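Local coordinates for serine protease inhibitor (Thermoanaerobacter tengcongensis, PDB 2PEF), which probably inhibits serine proteases as a member of the serpin family, and is captured here in the latent state, at residues A[32-37]-A[325-330]; A[166-171]-A[215-220]; A[222-227]-A[353-358]; A[269-274]-A[309-314]. All blocks are in the same frame, centred on the assembly; numbering follows the deposited sequence. Where two conformers were deposited one is given.

Interaction 1: A[32-37]-A[325-330]; sequences LISPLS and AGAVTS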
loop_
_atom_site.group_PDB
_atom_site.type_symbol
_atom_site.label_atom_id
_atom_site.label_comp_id
_atom_site.label_asym_id
_atom_site.label_seq_id
_atom_site.Cartn_x
_atom_site.Cartn_y
_atom_site.Cartn_z
ATOM N N LEU A 32 7.544 3.189 -2.364
ATOM C CA LEU A 32 6.131 3.050 -2.713
ATOM C C LEU A 32 5.469 2.081 -1.764
ATOM O O LEU A 32 5.914 0.944 -1.625
ATOM C CB LEU A 32 5.957 2.541 -4.142
ATOM C CG LEU A 32 4.518 2.302 -4.617
ATOM C CD1 LEU A 32 3.738 3.610 -4.783
ATOM C CD2 LEU A 32 4.518 1.523 -5.912
ATOM N N ILE A 33 4.409 2.532 -1.106
ATOM C CA ILE A 33 3.627 1.631 -0.271
ATOM C C ILE A 33 2.146 1.761 -0.588
ATOM O O ILE A 33 1.695 2.798 -1.084
ATOM C CB ILE A 33 3.882 1.822 1.252
ATOM C CG1 ILE A 33 3.343 3.164 1.750
ATOM C CG2 ILE A 33 5.375 1.635 1.592
ATOM C CD1 ILE A 33 2.999 3.156 3.228
ATOM N N SER A 34 1.411 0.684 -0.334
ATOM C CA SER A 34 -0.042 0.722 -0.322
ATOM C C SER A 34 -0.528 0.545 1.103
ATOM O O SER A 34 -0.502 -0.572 1.636
ATOM C CB SER A 34 -0.638 -0.373 -1.204
ATOM O OG SER A 34 -2.042 -0.414 -1.065
ATOM N N PRO A 35 -0.958 1.648 1.737
ATOM C CA PRO A 35 -1.502 1.557 3.088
ATOM C C PRO A 35 -2.717 0.635 3.141
ATOM O O PRO A 35 -2.881 -0.096 4.115
ATOM C CB PRO A 35 -1.888 3.002 3.406
ATOM C CG PRO A 35 -1.033 3.829 2.512
ATOM C CD PRO A 35 -0.929 3.041 1.251
ATOM N N LEU A 36 -3.541 0.659 2.093
ATOM C CA LEU A 36 -4.713 -0.212 2.004
ATOM C C LEU A 36 -4.320 -1.684 2.110
ATOM O O LEU A 36 -4.890 -2.422 2.903
ATOM C CB LEU A 36 -5.489 0.029 0.703
ATOM C CG LEU A 36 -6.738 -0.832 0.467
ATOM C CD1 LEU A 36 -7.783 -0.653 1.575
ATOM C CD2 LEU A 36 -7.330 -0.522 -0.900
ATOM N N SER A 37 -3.343 -2.094 1.307
ATOM C CA SER A 37 -2.860 -3.470 1.324
ATOM C C SER A 37 -2.328 -3.886 2.695
ATOM O O SER A 37 -2.635 -4.976 3.184
ATOM C CB SER A 37 -1.786 -3.666 0.253
ATOM O OG SER A 37 -1.249 -4.976 0.313
ATOM N N ALA A 325 -0.583 0.082 -10.781
ATOM C CA ALA A 325 0.117 -0.057 -9.513
ATOM C C ALA A 325 -0.332 -1.338 -8.829
ATOM O O ALA A 325 -1.494 -1.740 -8.943
ATOM C CB ALA A 325 -0.137 1.144 -8.628
ATOM N N GLY A 326 0.600 -1.989 -8.145
ATOM C CA GLY A 326 0.321 -3.254 -7.486
ATOM C C GLY A 326 0.995 -3.330 -6.132
ATOM O O GLY A 326 2.047 -2.725 -5.912
ATOM N N ALA A 327 0.378 -4.075 -5.223
ATOM C CA ALA A 327 0.936 -4.273 -3.895
ATOM C C ALA A 327 0.599 -5.645 -3.348
ATOM O O ALA A 327 -0.463 -6.205 -3.627
ATOM C CB ALA A 327 0.450 -3.198 -2.940
ATOM N N VAL A 328 1.535 -6.187 -2.584
ATOM C CA VAL A 328 1.290 -7.381 -1.802
ATOM C C VAL A 328 1.795 -7.114 -0.398
ATOM O O VAL A 328 2.844 -6.492 -0.215
ATOM C CB VAL A 328 2.013 -8.623 -2.384
ATOM C CG1 VAL A 328 1.865 -9.829 -1.455
ATOM C CG2 VAL A 328 1.477 -8.961 -3.772
ATOM N N THR A 329 1.010 -7.542 0.583
ATOM C CA THR A 329 1.457 -7.568 1.971
ATOM C C THR A 329 1.311 -8.993 2.498
ATOM O O THR A 329 0.240 -9.584 2.416
ATOM C CB THR A 329 0.661 -6.593 2.863
ATOM O OG1 THR A 329 0.581 -5.313 2.227
ATOM C CG2 THR A 329 1.336 -6.445 4.228
ATOM N N SER A 330 2.404 -9.536 3.021
ATOM C CA SER A 330 2.376 -10.876 3.593
ATOM C C SER A 330 2.713 -10.849 5.080
ATOM O O SER A 330 3.478 -9.996 5.549
ATOM C CB SER A 330 3.313 -11.822 2.834
ATOM O OG SER A 330 4.644 -11.350 2.875
#
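Ser37 and Thr329 meet through their hydroxyls: Thr329 OG1, in one of the two conformers modelled for this residue, donates to Ser37 OG at 2.7 Å. Ser37 OG also bonds to Asn162 OD1, so this buried oxygen has two polar partners. Next to this bond the packing is methyl against methylene, and it centres on Ala327. Ala327 CB lies 3.5 Å from Ser34 CB, tighter than a usual carbon contact, and 3.9 Å from Ser37 CB; the small side chains of all three residues let helix and strand come this close.

Behind this first layer, Ser34 is the N-cap of the helix that Ser37 belongs to. Ser34 OG, anti to its backbone N (chi1 174°), accepts from Ser37 N at 3.2 Å, with a nearly straight N-H...O angle of 166°. The same hydroxyl bonds to Ile364 O, which ties the helix start to strand 362-372. In serpins this region under the middle of sheet A is the shutter, and in the latent state strand 322-331 is consistent with the inserted N-terminal part of the reactive-centre loop. Helix 35-46 thus begins directly beneath strand 322-331, which lies between strands 158-169 and 310-318.

Interaction 2: A[166-171]-A[215-220]; sequences FDAEWE and KPYAKN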
loop_
_atom_site.group_PDB
_atom_site.type_symbol
_atom_site.label_atom_id
_atom_site.label_comp_id
_atom_site.label_asym_id
_atom_site.label_seq_id
_atom_site.Cartn_x
_atom_site.Cartn_y
_atom_site.Cartn_z
ATOM N N PHE A 166 -4.172 -2.026 -9.223
ATOM C CA PHE A 166 -4.754 -0.779 -9.736
ATOM C C PHE A 166 -4.355 -0.595 -11.197
ATOM O O PHE A 166 -3.186 -0.748 -11.549
ATOM C CB PHE A 166 -4.267 0.404 -8.888
ATOM C CG PHE A 166 -4.776 1.750 -9.342
ATOM C CD1 PHE A 166 -6.025 2.214 -8.932
ATOM C CD2 PHE A 166 -3.987 2.567 -10.145
ATOM C CE1 PHE A 166 -6.491 3.459 -9.335
ATOM C CE2 PHE A 166 -4.442 3.818 -10.552
ATOM C CZ PHE A 166 -5.696 4.262 -10.151
ATOM N N ASP A 167 -5.328 -0.279 -12.047
ATOM C CA ASP A 167 -5.086 -0.114 -13.477
ATOM C C ASP A 167 -6.099 0.873 -14.022
ATOM O O ASP A 167 -7.269 0.543 -14.209
ATOM C CB ASP A 167 -5.188 -1.463 -14.201
ATOM C CG ASP A 167 -4.797 -1.388 -15.676
ATOM O OD1 ASP A 167 -4.705 -0.279 -16.248
ATOM O OD2 ASP A 167 -4.585 -2.464 -16.275
ATOM N N ALA A 168 -5.637 2.093 -14.269
ATOM C CA ALA A 168 -6.521 3.175 -14.662
ATOM C C ALA A 168 -5.953 3.984 -15.817
ATOM O O ALA A 168 -4.741 4.136 -15.942
ATOM C CB ALA A 168 -6.799 4.079 -13.477
ATOM N N GLU A 169 -6.846 4.487 -16.664
ATOM C CA GLU A 169 -6.481 5.410 -17.728
ATOM C C GLU A 169 -6.653 6.842 -17.226
ATOM O O GLU A 169 -7.553 7.111 -16.431
ATOM C CB GLU A 169 -7.391 5.181 -18.933
ATOM C CG GLU A 169 -6.988 5.920 -20.201
ATOM C CD GLU A 169 -7.723 5.423 -21.431
ATOM O OE1 GLU A 169 -7.775 4.194 -21.644
ATOM O OE2 GLU A 169 -8.238 6.265 -22.198
ATOM N N TRP A 170 -5.816 7.763 -17.703
ATOM C CA TRP A 170 -6.030 9.186 -17.422
ATOM C C TRP A 170 -7.375 9.622 -17.988
ATOM O O TRP A 170 -7.820 9.094 -19.005
ATOM C CB TRP A 170 -4.929 10.050 -18.040
ATOM C CG TRP A 170 -3.562 9.780 -17.506
ATOM C CD1 TRP A 170 -2.473 9.342 -18.217
ATOM C CD2 TRP A 170 -3.124 9.937 -16.154
ATOM N NE1 TRP A 170 -1.384 9.213 -17.381
ATOM C CE2 TRP A 170 -1.755 9.579 -16.112
ATOM C CE3 TRP A 170 -3.755 10.352 -14.966
ATOM C CZ2 TRP A 170 -1.005 9.622 -14.934
ATOM C CZ3 TRP A 170 -3.009 10.391 -13.793
ATOM C CH2 TRP A 170 -1.650 10.020 -13.784
ATOM N N GLU A 171 -8.016 10.585 -17.337
ATOM C CA GLU A 171 -9.257 11.148 -17.874
ATOM C C GLU A 171 -8.969 11.779 -19.235
ATOM O O GLU A 171 -9.756 11.636 -20.175
ATOM C CB GLU A 171 -9.874 12.164 -16.909
ATOM C CG GLU A 171 -11.114 12.853 -17.472
ATOM C CD GLU A 171 -11.693 13.893 -16.543
ATOM O OE1 GLU A 171 -10.979 14.866 -16.209
ATOM O OE2 GLU A 171 -12.877 13.747 -16.168
ATOM N N LYS A 215 -4.337 15.226 -10.639
ATOM C CA LYS A 215 -4.761 14.839 -11.985
ATOM C C LYS A 215 -5.708 13.649 -11.912
ATOM O O LYS A 215 -5.351 12.612 -11.349
ATOM C CB LYS A 215 -3.548 14.505 -12.859
ATOM C CG LYS A 215 -3.906 13.983 -14.249
ATOM C CD LYS A 215 -2.670 13.814 -15.139
ATOM C CE LYS A 215 -3.065 13.493 -16.586
ATOM N NZ LYS A 215 -3.986 14.510 -17.188
ATOM N N PRO A 216 -6.920 13.786 -12.485
ATOM C CA PRO A 216 -7.925 12.726 -12.395
ATOM C C PRO A 216 -7.731 11.560 -13.372
ATOM O O PRO A 216 -7.294 11.756 -14.512
ATOM C CB PRO A 216 -9.219 13.458 -12.740
ATOM C CG PRO A 216 -8.789 14.537 -13.687
ATOM C CD PRO A 216 -7.421 14.963 -13.226
ATOM N N TYR A 217 -8.044 10.352 -12.908
ATOM C CA TYR A 217 -8.200 9.206 -13.799
ATOM C C TYR A 217 -9.618 9.189 -14.354
ATOM O O TYR A 217 -10.527 9.819 -13.798
ATOM C CB TYR A 217 -7.885 7.890 -13.078
ATOM C CG TYR A 217 -6.441 7.788 -12.648
ATOM C CD1 TYR A 217 -6.072 8.065 -11.334
ATOM C CD2 TYR A 217 -5.438 7.441 -13.563
ATOM C CE1 TYR A 217 -4.744 7.985 -10.928
ATOM C CE2 TYR A 217 -4.103 7.356 -13.169
ATOM C CZ TYR A 217 -3.766 7.641 -11.849
ATOM O OH TYR A 217 -2.462 7.568 -11.435
ATOM N N ALA A 218 -9.791 8.471 -15.460
ATOM C CA ALA A 218 -11.084 8.345 -16.124
ATOM C C ALA A 218 -12.172 7.992 -15.123
ATOM O O ALA A 218 -11.970 7.121 -14.269
ATOM C CB ALA A 218 -11.008 7.271 -17.196
ATOM N N LYS A 219 -13.314 8.675 -15.245
ATOM C CA LYS A 219 -14.505 8.468 -14.395
ATOM C C LYS A 219 -14.397 9.059 -12.982
ATOM O O LYS A 219 -15.353 8.995 -12.191
ATOM C CB LYS A 219 -14.919 6.995 -14.373
ATOM C CG LYS A 219 -15.225 6.468 -15.764
ATOM C CD LYS A 219 -15.534 4.990 -15.786
ATOM C CE LYS A 219 -15.484 4.474 -17.222
ATOM N NZ LYS A 219 -15.677 3.002 -17.292
ATOM N N ASN A 220 -13.234 9.634 -12.681
ATOM C CA ASN A 220 -13.020 10.460 -11.483
ATOM C C ASN A 220 -13.140 9.779 -10.118
ATOM O O ASN A 220 -13.247 10.458 -9.092
ATOM C CB ASN A 220 -13.894 11.718 -11.528
ATOM C CG ASN A 220 -13.406 12.713 -12.558
ATOM O OD1 ASN A 220 -13.861 12.710 -13.699
ATOM N ND2 ASN A 220 -12.454 13.546 -12.170
#
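Trp170 and Tyr217 lie almost parallel, their planes 8° apart, but slid so that little of the rings overlaps: Trp170 CZ3 sits 3.3 Å from Tyr217 CE2. Each ring has CG anti to its own carbonyl carbon, with chi1 -63° in Trp170, and beside the backbone N. Lys215 covers the opposite face of the indole. Its chain is extended through CE and crosses the indole at about a right angle; Lys215 CD lies 3.9 Å from the centroid of the Trp170 six-membered ring in a CH-pi contact. The lysine bends only at the last torsion, and NZ forms a salt bridge with Glu201.

In serpins this is the breach, the top of sheet A where the reactive-centre loop enters. Tyr217 OH bonds to Thr323 OG1 of strand 322-331, while Trp170 NE1 bonds to Asp319 O. The other face of Tyr217 receives the edge of Phe166 in a T-shaped pair, planes 75° apart and centroids separated by 5.3 Å. Ala168 CB approaches Tyr217 obliquely, 3.6 Å from Tyr217 CD2. Two backbone bonds fasten the segments beside this aromatic cluster: Ala218 N to Glu169 O at 2.8 Å, and Glu171 N to Pro216 O at 3.1 Å.

Interaction 3: A[222-227]-A[353-358]; sequences YSFVAI and FAIIDN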
loop_
_atom_site.group_PDB
_atom_site.type_symbol
_atom_site.label_atom_id
_atom_site.label_comp_id
_atom_site.label_asym_id
_atom_site.label_seq_id
_atom_site.Cartn_x
_atom_site.Cartn_y
_atom_site.Cartn_z
ATOM N N TYR A 222 -10.689 7.956 -8.928
ATOM C CA TYR A 222 -9.325 8.040 -8.412
ATOM C C TYR A 222 -8.590 9.190 -9.065
ATOM O O TYR A 222 -8.922 9.599 -10.173
ATOM C CB TYR A 222 -8.573 6.727 -8.654
ATOM C CG TYR A 222 -9.308 5.532 -8.096
ATOM C CD1 TYR A 222 -9.952 4.628 -8.940
ATOM C CD2 TYR A 222 -9.379 5.320 -6.722
ATOM C CE1 TYR A 222 -10.639 3.529 -8.421
ATOM C CE2 TYR A 222 -10.061 4.233 -6.193
ATOM C CZ TYR A 222 -10.692 3.346 -7.047
ATOM O OH TYR A 222 -11.373 2.274 -6.523
ATOM N N SER A 223 -7.591 9.713 -8.360
ATOM C CA SER A 223 -6.734 10.756 -8.896
ATOM C C SER A 223 -5.284 10.537 -8.489
ATOM O O SER A 223 -4.988 9.772 -7.569
ATOM C CB SER A 223 -7.199 12.143 -8.441
ATOM O OG SER A 223 -8.469 12.454 -8.989
ATOM N N PHE A 224 -4.396 11.216 -9.201
ATOM C CA PHE A 224 -2.975 11.173 -8.935
ATOM C C PHE A 224 -2.585 12.510 -8.316
ATOM O O PHE A 224 -2.801 13.567 -8.915
ATOM C CB PHE A 224 -2.215 10.938 -10.249
ATOM C CG PHE A 224 -0.736 10.734 -10.076
ATOM C CD1 PHE A 224 -0.211 9.454 -9.920
ATOM C CD2 PHE A 224 0.139 11.817 -10.102
ATOM C CE1 PHE A 224 1.158 9.252 -9.771
ATOM C CE2 PHE A 224 1.513 11.621 -9.948
ATOM C CZ PHE A 224 2.019 10.337 -9.792
ATOM N N VAL A 225 -2.031 12.447 -7.108
ATOM C CA VAL A 225 -1.551 13.627 -6.396
ATOM C C VAL A 225 -0.032 13.712 -6.550
ATOM O O VAL A 225 0.664 12.730 -6.296
ATOM C CB VAL A 225 -1.935 13.541 -4.895
ATOM C CG1 VAL A 225 -1.278 14.663 -4.081
ATOM C CG2 VAL A 225 -3.450 13.567 -4.735
ATOM N N ALA A 226 0.470 14.876 -6.976
ATOM C CA ALA A 226 1.914 15.119 -7.085
ATOM C C ALA A 226 2.287 16.304 -6.209
ATOM O O ALA A 226 1.650 17.352 -6.292
ATOM C CB ALA A 226 2.313 15.384 -8.532
ATOM N N ILE A 227 3.302 16.131 -5.361
ATOM C CA ILE A 227 3.709 17.171 -4.415
ATOM C C ILE A 227 5.203 17.427 -4.545
ATOM O O ILE A 227 6.001 16.504 -4.433
ATOM C CB ILE A 227 3.375 16.778 -2.955
ATOM C CG1 ILE A 227 1.873 16.535 -2.792
ATOM C CG2 ILE A 227 3.869 17.855 -1.970
ATOM C CD1 ILE A 227 1.511 15.829 -1.510
ATOM N N PHE A 353 4.137 11.376 -4.346
ATOM C CA PHE A 353 2.879 11.188 -5.056
ATOM C C PHE A 353 1.970 10.233 -4.307
ATOM O O PHE A 353 2.420 9.472 -3.441
ATOM C CB PHE A 353 3.119 10.690 -6.487
ATOM C CG PHE A 353 3.656 9.297 -6.549
ATOM C CD1 PHE A 353 2.794 8.203 -6.591
ATOM C CD2 PHE A 353 5.022 9.077 -6.566
ATOM C CE1 PHE A 353 3.296 6.908 -6.632
ATOM C CE2 PHE A 353 5.534 7.785 -6.603
ATOM C CZ PHE A 353 4.669 6.697 -6.643
ATOM N N ALA A 354 0.690 10.278 -4.658
ATOM C CA ALA A 354 -0.283 9.348 -4.129
ATOM C C ALA A 354 -1.335 9.070 -5.188
ATOM O O ALA A 354 -1.636 9.928 -6.020
ATOM C CB ALA A 354 -0.923 9.895 -2.883
ATOM N N ILE A 355 -1.854 7.849 -5.164
ATOM C CA ILE A 355 -3.057 7.500 -5.897
ATOM C C ILE A 355 -4.169 7.515 -4.854
ATOM O O ILE A 355 -4.138 6.726 -3.903
ATOM C CB ILE A 355 -2.934 6.110 -6.559
ATOM C CG1 ILE A 355 -1.791 6.120 -7.587
ATOM C CG2 ILE A 355 -4.267 5.692 -7.182
ATOM C CD1 ILE A 355 -1.388 4.749 -8.083
ATOM N N ILE A 356 -5.134 8.420 -5.019
ATOM C CA ILE A 356 -6.176 8.615 -4.007
ATOM C C ILE A 356 -7.571 8.184 -4.451
ATOM O O ILE A 356 -7.939 8.290 -5.623
ATOM C CB ILE A 356 -6.231 10.089 -3.462
ATOM C CG1 ILE A 356 -6.545 11.094 -4.580
ATOM C CG2 ILE A 356 -4.940 10.446 -2.722
ATOM C CD1 ILE A 356 -7.088 12.445 -4.096
ATOM N N ASP A 357 -8.332 7.696 -3.476
ATOM C CA ASP A 357 -9.752 7.426 -3.610
ATOM C C ASP A 357 -10.462 8.762 -3.388
ATOM O O ASP A 357 -10.462 9.298 -2.277
ATOM C CB ASP A 357 -10.137 6.366 -2.562
ATOM C CG ASP A 357 -11.618 6.371 -2.194
ATOM O OD1 ASP A 357 -12.474 6.730 -3.029
ATOM O OD2 ASP A 357 -11.917 5.979 -1.043
ATOM N N ASN A 358 -11.049 9.305 -4.456
ATOM C CA ASN A 358 -11.685 10.625 -4.393
ATOM C C ASN A 358 -12.892 10.749 -3.460
ATOM O O ASN A 358 -13.275 11.863 -3.088
ATOM C CB ASN A 358 -12.015 11.139 -5.800
ATOM C CG ASN A 358 -10.778 11.540 -6.576
ATOM O OD1 ASN A 358 -9.835 12.105 -6.018
ATOM N ND2 ASN A 358 -10.775 11.254 -7.879
#
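Two antiparallel strands of serpin sheet B pair here, joining Ser223 to Ile356 and Val225 to Ala354 in hydrogen-bonded pairs. Ser223 N reaches Ile356 O at 3.1 Å and Ile356 N returns to Ser223 O at 2.9 Å; Val225 and Ala354 exchange the equivalent two bonds. Between them, Phe224 and Ile355 form a non-hydrogen-bonded pair.

On the face carrying Tyr222, Phe224, Phe353 and Ile355, the two phenylalanine rings are nearly parallel, 9° apart, yet slid well past each other with centroids separated by 5.5 Å. The closest touch is therefore not ring on ring: Phe224 CZ meets Phe353 CB at 3.5 Å. On the opposite face Val225 CG2 packs against Ile356 CD1 at 3.9 Å, the two side chains crossing at about a right angle.

The strand end is clasped by Asn358, whose ND2 donates to Ser223 OG at 2.8 Å with the hydroxyl close to the amide plane. ND2 also bonds to Asn220 O. An alanine in place of Asn358 would probably leave Ser223 OG and Asn220 O without this shared donor and weaken the hold on the turn after the strand.

Strand 222-229 continues the sheet into strand 210-216, and strand 345-357 into strand 362-372. Helix 244-252 packs on the Ala354 and Ile356 face through Phe247, while strand 255-273 meets the phenylalanine face through Phe266.

Interaction 4: A[269-274]-A[309-314]; sequences EYTIKM and EVLHKT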
loop_
_atom_site.group_PDB
_atom_site.type_symbol
_atom_site.label_atom_id
_atom_site.label_comp_id
_atom_site.label_asym_id
_atom_site.label_seq_id
_atom_site.Cartn_x
_atom_site.Cartn_y
_atom_site.Cartn_z
ATOM N N GLU A 269 9.919 -0.793 -8.662
ATOM C CA GLU A 269 9.451 -1.735 -7.657
ATOM C C GLU A 269 10.044 -1.351 -6.307
ATOM O O GLU A 269 11.077 -0.677 -6.247
ATOM C CB GLU A 269 9.885 -3.154 -8.025
ATOM C CG GLU A 269 9.369 -3.642 -9.374
ATOM C CD GLU A 269 9.992 -4.961 -9.808
ATOM O OE1 GLU A 269 11.175 -5.212 -9.482
ATOM O OE2 GLU A 269 9.297 -5.749 -10.484
ATOM N N TYR A 270 9.389 -1.783 -5.230
ATOM C CA TYR A 270 9.855 -1.512 -3.869
ATOM C C TYR A 270 9.491 -2.657 -2.940
ATOM O O TYR A 270 8.393 -3.212 -3.015
ATOM C CB TYR A 270 9.252 -0.203 -3.347
ATOM C CG TYR A 270 9.871 0.352 -2.075
ATOM C CD1 TYR A 270 11.219 0.715 -2.024
ATOM C CD2 TYR A 270 9.092 0.558 -0.935
ATOM C CE1 TYR A 270 11.777 1.247 -0.867
ATOM C CE2 TYR A 270 9.644 1.092 0.230
ATOM C CZ TYR A 270 10.986 1.431 0.255
ATOM O OH TYR A 270 11.536 1.959 1.401
ATOM N N THR A 271 10.433 -3.002 -2.069
ATOM C CA THR A 271 10.215 -4.035 -1.071
ATOM C C THR A 271 10.679 -3.531 0.293
ATOM O O THR A 271 11.782 -3.017 0.430
ATOM C CB THR A 271 10.929 -5.348 -1.467
ATOM O OG1 THR A 271 10.431 -5.783 -2.741
ATOM C CG2 THR A 271 10.679 -6.443 -0.438
ATOM N N ILE A 272 9.815 -3.672 1.296
ATOM C CA ILE A 272 10.148 -3.226 2.646
ATOM C C ILE A 272 9.614 -4.171 3.728
ATOM O O ILE A 272 8.497 -4.681 3.627
ATOM C CB ILE A 272 9.697 -1.752 2.894
ATOM C CG1 ILE A 272 10.291 -1.207 4.197
ATOM C CG2 ILE A 272 8.163 -1.601 2.844
ATOM C CD1 ILE A 272 10.427 0.304 4.226
ATOM N N LYS A 273 10.438 -4.406 4.746
ATOM C CA LYS A 273 10.026 -5.131 5.941
ATOM C C LYS A 273 9.415 -4.124 6.911
ATOM O O LYS A 273 10.037 -3.110 7.238
ATOM C CB LYS A 273 11.231 -5.839 6.562
ATOM C CG LYS A 273 10.918 -6.717 7.764
ATOM C CD LYS A 273 12.158 -7.474 8.202
ATOM C CE LYS A 273 12.017 -7.997 9.618
ATOM N NZ LYS A 273 13.160 -8.864 10.015
ATOM N N MET A 274 8.187 -4.395 7.351
ATOM C CA MET A 274 7.421 -3.421 8.134
ATOM C C MET A 274 7.459 -3.618 9.655
ATOM O O MET A 274 6.822 -2.866 10.390
ATOM C CB MET A 274 5.975 -3.365 7.627
ATOM C CG MET A 274 5.822 -2.514 6.378
ATOM S SD MET A 274 4.161 -2.554 5.700
ATOM C CE MET A 274 4.260 -1.164 4.581
ATOM N N GLU A 309 7.803 -11.970 10.147
ATOM C CA GLU A 309 7.999 -10.782 9.322
ATOM C C GLU A 309 6.707 -10.317 8.676
ATOM O O GLU A 309 5.855 -11.130 8.302
ATOM C CB GLU A 309 9.050 -11.035 8.234
ATOM C CG GLU A 309 10.484 -11.193 8.744
ATOM C CD GLU A 309 11.524 -11.087 7.638
ATOM O OE1 GLU A 309 11.138 -10.921 6.459
ATOM O OE2 GLU A 309 12.731 -11.167 7.954
ATOM N N VAL A 310 6.568 -9.001 8.557
ATOM C CA VAL A 310 5.540 -8.406 7.714
ATOM C C VAL A 310 6.274 -7.806 6.517
ATOM O O VAL A 310 7.077 -6.879 6.671
ATOM C CB VAL A 310 4.713 -7.336 8.468
ATOM C CG1 VAL A 310 3.703 -6.675 7.531
ATOM C CG2 VAL A 310 3.993 -7.957 9.659
ATOM N N LEU A 311 6.015 -8.362 5.338
ATOM C CA LEU A 311 6.706 -7.956 4.117
ATOM C C LEU A 311 5.744 -7.263 3.161
ATOM O O LEU A 311 4.605 -7.693 2.997
ATOM C CB LEU A 311 7.354 -9.167 3.442
ATOM C CG LEU A 311 8.320 -8.958 2.266
ATOM C CD1 LEU A 311 9.621 -8.301 2.715
ATOM C CD2 LEU A 311 8.604 -10.286 1.572
ATOM N N HIS A 312 6.229 -6.195 2.534
ATOM C CA HIS A 312 5.452 -5.383 1.613
ATOM C C HIS A 312 6.216 -5.269 0.298
ATOM O O HIS A 312 7.387 -4.907 0.300
ATOM C CB HIS A 312 5.236 -3.990 2.217
ATOM C CG HIS A 312 4.065 -3.253 1.645
ATOM N ND1 HIS A 312 4.185 -2.065 0.958
ATOM C CD2 HIS A 312 2.744 -3.536 1.673
ATOM C CE1 HIS A 312 2.986 -1.652 0.587
ATOM N NE2 HIS A 312 2.094 -2.527 1.008
ATOM N N LYS A 313 5.553 -5.599 -0.810
ATOM C CA LYS A 313 6.130 -5.470 -2.151
ATOM C C LYS A 313 5.191 -4.645 -3.004
ATOM O O LYS A 313 3.985 -4.891 -3.023
ATOM C CB LYS A 313 6.328 -6.835 -2.813
ATOM C CG LYS A 313 7.472 -7.665 -2.272
ATOM C CD LYS A 313 7.808 -8.842 -3.202
ATOM C CE LYS A 313 8.354 -8.380 -4.552
ATOM N NZ LYS A 313 8.979 -9.496 -5.322
ATOM N N THR A 314 5.739 -3.668 -3.719
ATOM C CA THR A 314 4.920 -2.810 -4.562
ATOM C C THR A 314 5.546 -2.603 -5.933
ATOM O O THR A 314 6.742 -2.818 -6.123
ATOM C CB THR A 314 4.698 -1.434 -3.929
ATOM O OG1 THR A 314 5.972 -0.847 -3.638
ATOM C CG2 THR A 314 3.879 -1.547 -2.645
#
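Met274 lays its terminal methyl over one face of the His312 imidazole, CE 3.8 Å from the ring centroid and offset toward the rim on the side of CG. The methionine chain is extended beyond CG, which carries SD past the ring obliquely. Ile272 CG2 touches His312 CB at 3.8 Å. His312 ND1 is buried by the contact without a polar partner, whereas NE2 makes a weak hydrogen bond to Ser34 O beneath.

These side chains hang from an antiparallel ladder in serpin sheet A, in which strand 310-318 lies between strand 255-273 and strand 322-331. Ile272 and His312 exchange backbone bonds, as do Tyr270 and Thr314, and Met274 N adds a nearly straight bond to Val310 O at 2.8 Å. Thr314 OG1 packs 3.4 Å from Tyr270 CB and bonds to Leu32 O.

On the other face, Lys273 reaches across Glu309 at about a right angle, and Lys273 NZ makes a salt bridge to Glu309 OE2 at 3.1 Å from above the carboxylate plane. An alanine at Glu309 would probably leave the Lys273 ammonium without this mate and its extended chain freer to turn.

Overall arrangement
From the N terminus, the start of helix 35-46 meets strand 322-331 almost 290 residues later, and interaction 1 closes that long loop. Interaction 2 is nested within it, linking the end of strand 158-169 in sheet A to the end of strand 210-216 of sheet B. Interaction 3 opens after interaction 2 has closed, and its segments alternate with those of interaction 1, so these two loops cross. Interaction 4 is nested inside both. Interactions 1 and 4 are close neighbours, their centres 8 Å apart, around strand 322-331. Interactions 2 and 3 adjoin across strands 210-216 and 222-229, so the four together tie sheet A, sheet B and the helix beneath.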